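Origin of replication complex subunit 1B (Arabidopsis thaliana, PDB 5HH7) reads the unmodified histone H3 tail through its BAH-PHD cassette, and belongs to the origin recognition complex that binds replication origins. Local coordinates at residues V147-T161 / L174-I188. Sequence-based numbering, arbitrary orientation. Where two conformers were deposited one is given.
Sequences VYWIRARWYMIPEET and LYLTNDFADIEMECI
The ring of Phe-180 lies between two arginines of the neighbouring strand, a worked case of cation-pi and CH-pi contacts across a beta ladder. On one face, in one of two deposited conformers, the guanidinium of Arg-151 lies flat, planes 6° apart, its CZ 3.9 Å from the ring centroid and off-centre; on the other, Arg-153 lays its CG. With CG anti to the backbone N (chi1 -173°) and an extended chain, Arg-153 runs past the ring, and its NE gives Thr-177 O a 2.8 Å bond in the guanidinium plane. Leu-176 CD2 covers one face of that guanidinium, while NH2 bonds weakly to Asn-178 OD1 and forms a salt bridge with Glu-216; Asp-218 holds the Asn-178 amide. At the far end, Glu-184 CG sits 3.5 Å above the centroid of the Trp-149 six-membered ring, whose edge meets Asp-182 O. Backbone pairs such as Ile-150 with Ile-183 join the strands antiparallel, until a beta bulge between Arg-153 and Tyr-155 shifts the register by two. There Trp-154 O accepts from Thr-177 N and, at 2.8 Å, from Thr-177 OG1, which also receives Asp-179 N, an ST turn at the corner. Beyond the bulge, Leu-176 CD1 lies over a face of Tyr-155. In the BAH domain's curled sheet, 148-156 lies between 175-184 and 132-142, where Asp-137 forms a salt bridge with Arg-151, while strand 210-218 packs against Tyr-155 and Leu-176.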
loop_
_atom_site.group_PDB
_atom_site.type_symbol
_atom_site.label_atom_id
_atom_site.label_comp_id
_atom_site.label_asym_id
_atom_site.label_seq_id
_atom_site.Cartn_x
_atom_site.Cartn_y
_atom_site.Cartn_z
ATOM N N VAL A 147 -21.522 -8.712 15.533
ATOM C CA VAL A 147 -20.585 -8.564 14.421
ATOM C C VAL A 147 -19.689 -7.340 14.600
ATOM O O VAL A 147 -20.161 -6.270 14.983
ATOM C CB VAL A 147 -21.336 -8.463 13.076
ATOM C CG1 VAL A 147 -20.368 -8.183 11.927
ATOM C CG2 VAL A 147 -22.131 -9.736 12.819
ATOM N N TYR A 148 -18.396 -7.505 14.330
ATOM C CA TYR A 148 -17.440 -6.407 14.437
ATOM C C TYR A 148 -17.316 -5.606 13.140
ATOM O O TYR A 148 -17.311 -6.165 12.042
ATOM C CB TYR A 148 -16.068 -6.920 14.880
ATOM C CG TYR A 148 -15.976 -7.185 16.367
ATOM C CD1 TYR A 148 -16.470 -8.361 16.915
ATOM C CD2 TYR A 148 -15.401 -6.254 17.223
ATOM C CE1 TYR A 148 -16.392 -8.606 18.276
ATOM C CE2 TYR A 148 -15.317 -6.490 18.586
ATOM C CZ TYR A 148 -15.814 -7.666 19.107
ATOM O OH TYR A 148 -15.734 -7.905 20.461
ATOM N N TRP A 149 -17.211 -4.289 13.290
ATOM C CA TRP A 149 -17.161 -3.363 12.167
ATOM C C TRP A 149 -16.057 -2.341 12.384
ATOM O O TRP A 149 -15.575 -2.162 13.501
ATOM C CB TRP A 149 -18.474 -2.586 12.061
ATOM C CG TRP A 149 -19.673 -3.360 11.614
ATOM C CD1 TRP A 149 -20.382 -4.275 12.341
ATOM C CD2 TRP A 149 -20.335 -3.249 10.350
ATOM N NE1 TRP A 149 -21.433 -4.755 11.595
ATOM C CE2 TRP A 149 -21.426 -4.141 10.370
ATOM C CE3 TRP A 149 -20.102 -2.491 9.195
ATOM C CZ2 TRP A 149 -22.284 -4.295 9.283
ATOM C CZ3 TRP A 149 -20.954 -2.645 8.117
ATOM C CH2 TRP A 149 -22.033 -3.540 8.168
ATOM N N ILE A 150 -15.671 -1.660 11.310
ATOM C CA ILE A 150 -14.850 -0.463 11.426
ATOM C C ILE A 150 -15.504 0.679 10.666
ATOM O O ILE A 150 -16.321 0.452 9.771
ATOM C CB ILE A 150 -13.430 -0.650 10.824
ATOM C CG1 ILE A 150 -13.519 -0.966 9.326
ATOM C CG2 ILE A 150 -12.645 -1.717 11.575
ATOM C CD1 ILE A 150 -12.200 -0.839 8.580
ATOM N N ARG A 151 -15.172 1.909 11.038
ATOM C CA ARG A 151 -15.453 3.048 10.180
ATOM C C ARG A 151 -14.189 3.302 9.374
ATOM O O ARG A 151 -13.162 3.686 9.933
ATOM C CB ARG A 151 -15.826 4.288 10.995
ATOM C CG ARG A 151 -16.228 5.480 10.132
ATOM C CD ARG A 151 -16.793 6.622 10.959
ATOM N NE ARG A 151 -17.381 7.662 10.115
ATOM C CZ ARG A 151 -16.980 8.929 10.094
ATOM N NH1 ARG A 151 -15.989 9.326 10.879
ATOM N NH2 ARG A 151 -17.576 9.803 9.295
ATOM N N ALA A 152 -14.260 3.062 8.072
ATOM C CA ALA A 152 -13.099 3.202 7.208
ATOM C C ALA A 152 -13.007 4.607 6.632
ATOM O O ALA A 152 -14.003 5.157 6.178
ATOM C CB ALA A 152 -13.160 2.181 6.082
ATOM N N ARG A 153 -11.807 5.181 6.664
ATOM C CA ARG A 153 -11.536 6.424 5.955
ATOM C C ARG A 153 -10.687 6.070 4.745
ATOM O O ARG A 153 -9.524 5.684 4.884
ATOM C CB ARG A 153 -10.803 7.427 6.848
ATOM C CG ARG A 153 -10.642 8.805 6.208
ATOM C CD ARG A 153 -9.897 9.783 7.111
ATOM N NE ARG A 153 -9.703 11.076 6.453
ATOM C CZ ARG A 153 -9.056 12.103 6.995
ATOM N NH1 ARG A 153 -8.534 11.997 8.212
ATOM N NH2 ARG A 153 -8.931 13.240 6.320
ATOM N N TRP A 154 -11.277 6.191 3.559
ATOM C CA TRP A 154 -10.671 5.652 2.345
ATOM C C TRP A 154 -9.441 6.411 1.864
ATOM O O TRP A 154 -9.425 7.643 1.838
ATOM C CB TRP A 154 -11.698 5.608 1.208
ATOM C CG TRP A 154 -12.895 4.751 1.488
ATOM C CD1 TRP A 154 -14.193 5.163 1.581
ATOM C CD2 TRP A 154 -12.906 3.335 1.712
ATOM N NE1 TRP A 154 -15.013 4.092 1.846
ATOM C CE2 TRP A 154 -14.249 2.957 1.930
ATOM C CE3 TRP A 154 -11.915 2.351 1.748
ATOM C CZ2 TRP A 154 -14.623 1.638 2.184
ATOM C CZ3 TRP A 154 -12.290 1.041 2.002
ATOM C CH2 TRP A 154 -13.632 0.697 2.213
ATOM N N TYR A 155 -8.416 5.662 1.473
ATOM C CA TYR A 155 -7.342 6.220 0.674
ATOM C C TYR A 155 -7.804 6.195 -0.777
ATOM O O TYR A 155 -8.773 5.506 -1.124
ATOM C CB TYR A 155 -6.047 5.416 0.830
ATOM C CG TYR A 155 -5.336 5.620 2.155
ATOM C CD1 TYR A 155 -4.532 6.735 2.369
ATOM C CD2 TYR A 155 -5.456 4.692 3.185
ATOM C CE1 TYR A 155 -3.876 6.930 3.571
ATOM C CE2 TYR A 155 -4.801 4.879 4.398
ATOM C CZ TYR A 155 -4.011 6.001 4.582
ATOM O OH TYR A 155 -3.352 6.202 5.774
ATOM N N MET A 156 -7.115 6.951 -1.622
ATOM C CA MET A 156 -7.411 6.964 -3.047
ATOM C C MET A 156 -6.115 7.102 -3.838
ATOM O O MET A 156 -5.258 7.916 -3.497
ATOM C CB MET A 156 -8.372 8.108 -3.386
ATOM C CG MET A 156 -8.644 8.286 -4.883
ATOM S SD MET A 156 -9.823 9.615 -5.235
ATOM C CE MET A 156 -11.353 8.877 -4.657
ATOM N N ILE A 157 -5.966 6.298 -4.885
ATOM C CA ILE A 157 -4.802 6.411 -5.753
ATOM C C ILE A 157 -4.987 7.615 -6.675
ATOM O O ILE A 157 -6.117 7.982 -6.999
ATOM C CB ILE A 157 -4.564 5.118 -6.567
ATOM C CG1 ILE A 157 -5.739 4.841 -7.504
ATOM C CG2 ILE A 157 -4.331 3.937 -5.630
ATOM C CD1 ILE A 157 -5.529 3.624 -8.394
ATOM N N PRO A 158 -3.875 8.253 -7.077
ATOM C CA PRO A 158 -3.938 9.470 -7.895
ATOM C C PRO A 158 -4.753 9.306 -9.177
ATOM O O PRO A 158 -5.448 10.242 -9.564
ATOM C CB PRO A 158 -2.463 9.744 -8.221
ATOM C CG PRO A 158 -1.730 9.196 -7.046
ATOM C CD PRO A 158 -2.494 7.946 -6.660
ATOM N N GLU A 159 -4.679 8.137 -9.811
ATOM C CA GLU A 159 -5.415 7.890 -11.051
ATOM C C GLU A 159 -6.921 8.059 -10.877
ATOM O O GLU A 159 -7.628 8.392 -11.827
ATOM C CB GLU A 159 -5.133 6.481 -11.583
ATOM C CG GLU A 159 -3.837 6.337 -12.360
ATOM C CD GLU A 159 -2.644 6.071 -11.465
ATOM O OE1 GLU A 159 -2.813 6.065 -10.223
ATOM O OE2 GLU A 159 -1.536 5.869 -12.009
ATOM N N GLU A 160 -7.411 7.821 -9.662
ATOM C CA GLU A 160 -8.849 7.837 -9.413
ATOM C C GLU A 160 -9.400 9.208 -9.027
ATOM O O GLU A 160 -10.617 9.388 -8.938
ATOM C CB GLU A 160 -9.231 6.769 -8.385
ATOM C CG GLU A 160 -9.076 5.351 -8.931
ATOM C CD GLU A 160 -9.603 4.293 -7.986
ATOM O OE1 GLU A 160 -9.851 4.617 -6.808
ATOM O OE2 GLU A 160 -9.772 3.137 -8.427
ATOM N N THR A 161 -8.511 10.172 -8.802
ATOM C CA THR A 161 -8.934 11.563 -8.709
ATOM C C THR A 161 -9.253 12.015 -10.127
ATOM O O THR A 161 -8.674 11.501 -11.086
ATOM C CB THR A 161 -7.838 12.466 -8.112
ATOM O OG1 THR A 161 -6.762 12.612 -9.050
ATOM C CG2 THR A 161 -7.301 11.865 -6.811
ATOM N N LEU A 174 -0.445 7.641 -2.029
ATOM C CA LEU A 174 -1.889 7.630 -1.834
ATOM C C LEU A 174 -2.330 8.977 -1.279
ATOM O O LEU A 174 -1.537 9.688 -0.659
ATOM C CB LEU A 174 -2.278 6.546 -0.826
ATOM C CG LEU A 174 -1.827 5.117 -1.130
ATOM C CD1 LEU A 174 -2.141 4.200 0.042
ATOM C CD2 LEU A 174 -2.485 4.616 -2.414
ATOM N N TYR A 175 -3.598 9.316 -1.493
ATOM C CA TYR A 175 -4.221 10.454 -0.826
ATOM C C TYR A 175 -5.228 9.927 0.183
ATOM O O TYR A 175 -5.924 8.951 -0.090
ATOM C CB TYR A 175 -4.969 11.326 -1.831
ATOM C CG TYR A 175 -4.111 11.902 -2.927
ATOM C CD1 TYR A 175 -2.878 12.477 -2.644
ATOM C CD2 TYR A 175 -4.539 11.877 -4.248
ATOM C CE1 TYR A 175 -2.090 13.010 -3.655
ATOM C CE2 TYR A 175 -3.761 12.406 -5.262
ATOM C CZ TYR A 175 -2.539 12.971 -4.961
ATOM O OH TYR A 175 -1.771 13.500 -5.974
ATOM N N LEU A 176 -5.309 10.568 1.346
ATOM C CA LEU A 176 -6.327 10.217 2.330
ATOM C C LEU A 176 -7.569 11.073 2.112
ATOM O O LEU A 176 -7.538 12.285 2.307
ATOM C CB LEU A 176 -5.798 10.407 3.752
ATOM C CG LEU A 176 -6.750 9.931 4.855
ATOM C CD1 LEU A 176 -7.154 8.485 4.611
ATOM C CD2 LEU A 176 -6.110 10.088 6.230
ATOM N N THR A 177 -8.666 10.450 1.697
ATOM C CA THR A 177 -9.864 11.213 1.376
ATOM C C THR A 177 -10.660 11.559 2.624
ATOM O O THR A 177 -10.334 11.120 3.730
ATOM C CB THR A 177 -10.792 10.439 0.426
ATOM O OG1 THR A 177 -11.448 9.389 1.151
ATOM C CG2 THR A 177 -10.003 9.848 -0.726
ATOM N N ASN A 178 -11.709 12.352 2.431
ATOM C CA ASN A 178 -12.686 12.599 3.474
ATOM C C ASN A 178 -13.948 11.779 3.227
ATOM O O ASN A 178 -15.041 12.159 3.644
ATOM C CB ASN A 178 -13.007 14.091 3.565
ATOM C CG ASN A 178 -11.802 14.914 3.980
ATOM O OD1 ASN A 178 -10.996 14.481 4.807
ATOM N ND2 ASN A 178 -11.666 16.105 3.402
ATOM N N ASP A 179 -13.780 10.659 2.528
ATOM C CA ASP A 179 -14.851 9.688 2.339
ATOM C C ASP A 179 -14.766 8.630 3.435
ATOM O O ASP A 179 -13.696 8.069 3.675
ATOM C CB ASP A 179 -14.728 9.006 0.974
ATOM C CG ASP A 179 -15.166 9.898 -0.175
ATOM O OD1 ASP A 179 -15.384 11.110 0.048
ATOM O OD2 ASP A 179 -15.290 9.381 -1.307
ATOM N N PHE A 180 -15.892 8.358 4.089
ATOM C CA PHE A 180 -15.952 7.349 5.146
ATOM C C PHE A 180 -17.045 6.323 4.864
ATOM O O PHE A 180 -18.030 6.627 4.191
ATOM C CB PHE A 180 -16.242 7.993 6.502
ATOM C CG PHE A 180 -15.179 8.941 6.982
ATOM C CD1 PHE A 180 -15.115 10.239 6.496
ATOM C CD2 PHE A 180 -14.269 8.546 7.947
ATOM C CE1 PHE A 180 -14.149 11.115 6.949
ATOM C CE2 PHE A 180 -13.301 9.420 8.406
ATOM C CZ PHE A 180 -13.243 10.707 7.907
ATOM N N ALA A 181 -16.881 5.117 5.398
ATOM C CA ALA A 181 -17.899 4.080 5.256
ATOM C C ALA A 181 -17.836 3.056 6.382
ATOM O O ALA A 181 -16.763 2.781 6.928
ATOM C CB ALA A 181 -17.764 3.384 3.910
ATOM N N ASP A 182 -18.992 2.498 6.722
ATOM C CA ASP A 182 -19.061 1.384 7.657
ATOM C C ASP A 182 -18.753 0.094 6.914
ATOM O O ASP A 182 -19.406 -0.237 5.925
ATOM C CB ASP A 182 -20.439 1.300 8.312
ATOM C CG ASP A 182 -20.751 2.511 9.173
ATOM O OD1 ASP A 182 -19.845 3.344 9.389
ATOM O OD2 ASP A 182 -21.903 2.621 9.645
ATOM N N ILE A 183 -17.751 -0.627 7.402
ATOM C CA ILE A 183 -17.259 -1.831 6.750
ATOM C C ILE A 183 -17.083 -2.934 7.786
ATOM O O ILE A 183 -16.515 -2.703 8.850
ATOM C CB ILE A 183 -15.895 -1.563 6.076
ATOM C CG1 ILE A 183 -16.037 -0.545 4.941
ATOM C CG2 ILE A 183 -15.282 -2.854 5.559
ATOM C CD1 ILE A 183 -16.673 -1.107 3.685
ATOM N N GLU A 184 -17.578 -4.129 7.486
ATOM C CA GLU A 184 -17.389 -5.264 8.381
ATOM C C GLU A 184 -15.907 -5.617 8.456
ATOM O O GLU A 184 -15.209 -5.589 7.442
ATOM C CB GLU A 184 -18.195 -6.469 7.895
ATOM C CG GLU A 184 -19.698 -6.286 7.988
ATOM C CD GLU A 184 -20.452 -7.133 6.981
ATOM O OE1 GLU A 184 -21.416 -7.819 7.382
ATOM O OE2 GLU A 184 -20.085 -7.105 5.787
ATOM N N MET A 185 -15.428 -5.945 9.653
ATOM C CA MET A 185 -14.020 -6.293 9.839
ATOM C C MET A 185 -13.638 -7.530 9.032
ATOM O O MET A 185 -12.468 -7.737 8.712
ATOM C CB MET A 185 -13.692 -6.504 11.320
ATOM C CG MET A 185 -13.676 -5.224 12.143
ATOM S SD MET A 185 -12.839 -5.434 13.728
ATOM C CE MET A 185 -11.132 -5.531 13.200
ATOM N N GLU A 186 -14.637 -8.343 8.704
ATOM C CA GLU A 186 -14.446 -9.509 7.852
ATOM C C GLU A 186 -13.925 -9.112 6.468
ATOM O O GLU A 186 -13.296 -9.914 5.776
ATOM C CB GLU A 186 -15.766 -10.271 7.719
ATOM C CG GLU A 186 -15.672 -11.576 6.949
ATOM C CD GLU A 186 -17.034 -12.177 6.659
ATOM O OE1 GLU A 186 -17.994 -11.863 7.396
ATOM O OE2 GLU A 186 -17.147 -12.953 5.687
ATOM N N CYS A 187 -14.183 -7.868 6.073
ATOM C CA CYS A 187 -13.763 -7.377 4.761
ATOM C C CYS A 187 -12.314 -6.897 4.729
ATOM O O CYS A 187 -11.778 -6.603 3.659
ATOM C CB CYS A 187 -14.690 -6.258 4.286
ATOM S SG CYS A 187 -16.397 -6.783 4.056
ATOM N N ILE A 188 -11.687 -6.804 5.897
ATOM C CA ILE A 188 -10.281 -6.423 5.973
ATOM C C ILE A 188 -9.407 -7.578 5.507
ATOM O O ILE A 188 -9.582 -8.708 5.954
ATOM C CB ILE A 188 -9.871 -6.053 7.411
ATOM C CG1 ILE A 188 -10.624 -4.807 7.884
ATOM C CG2 ILE A 188 -8.360 -5.840 7.498
ATOM C CD1 ILE A 188 -10.429 -4.510 9.363
HETATM O O HOH W 1 -17.080 -8.609 10.525
#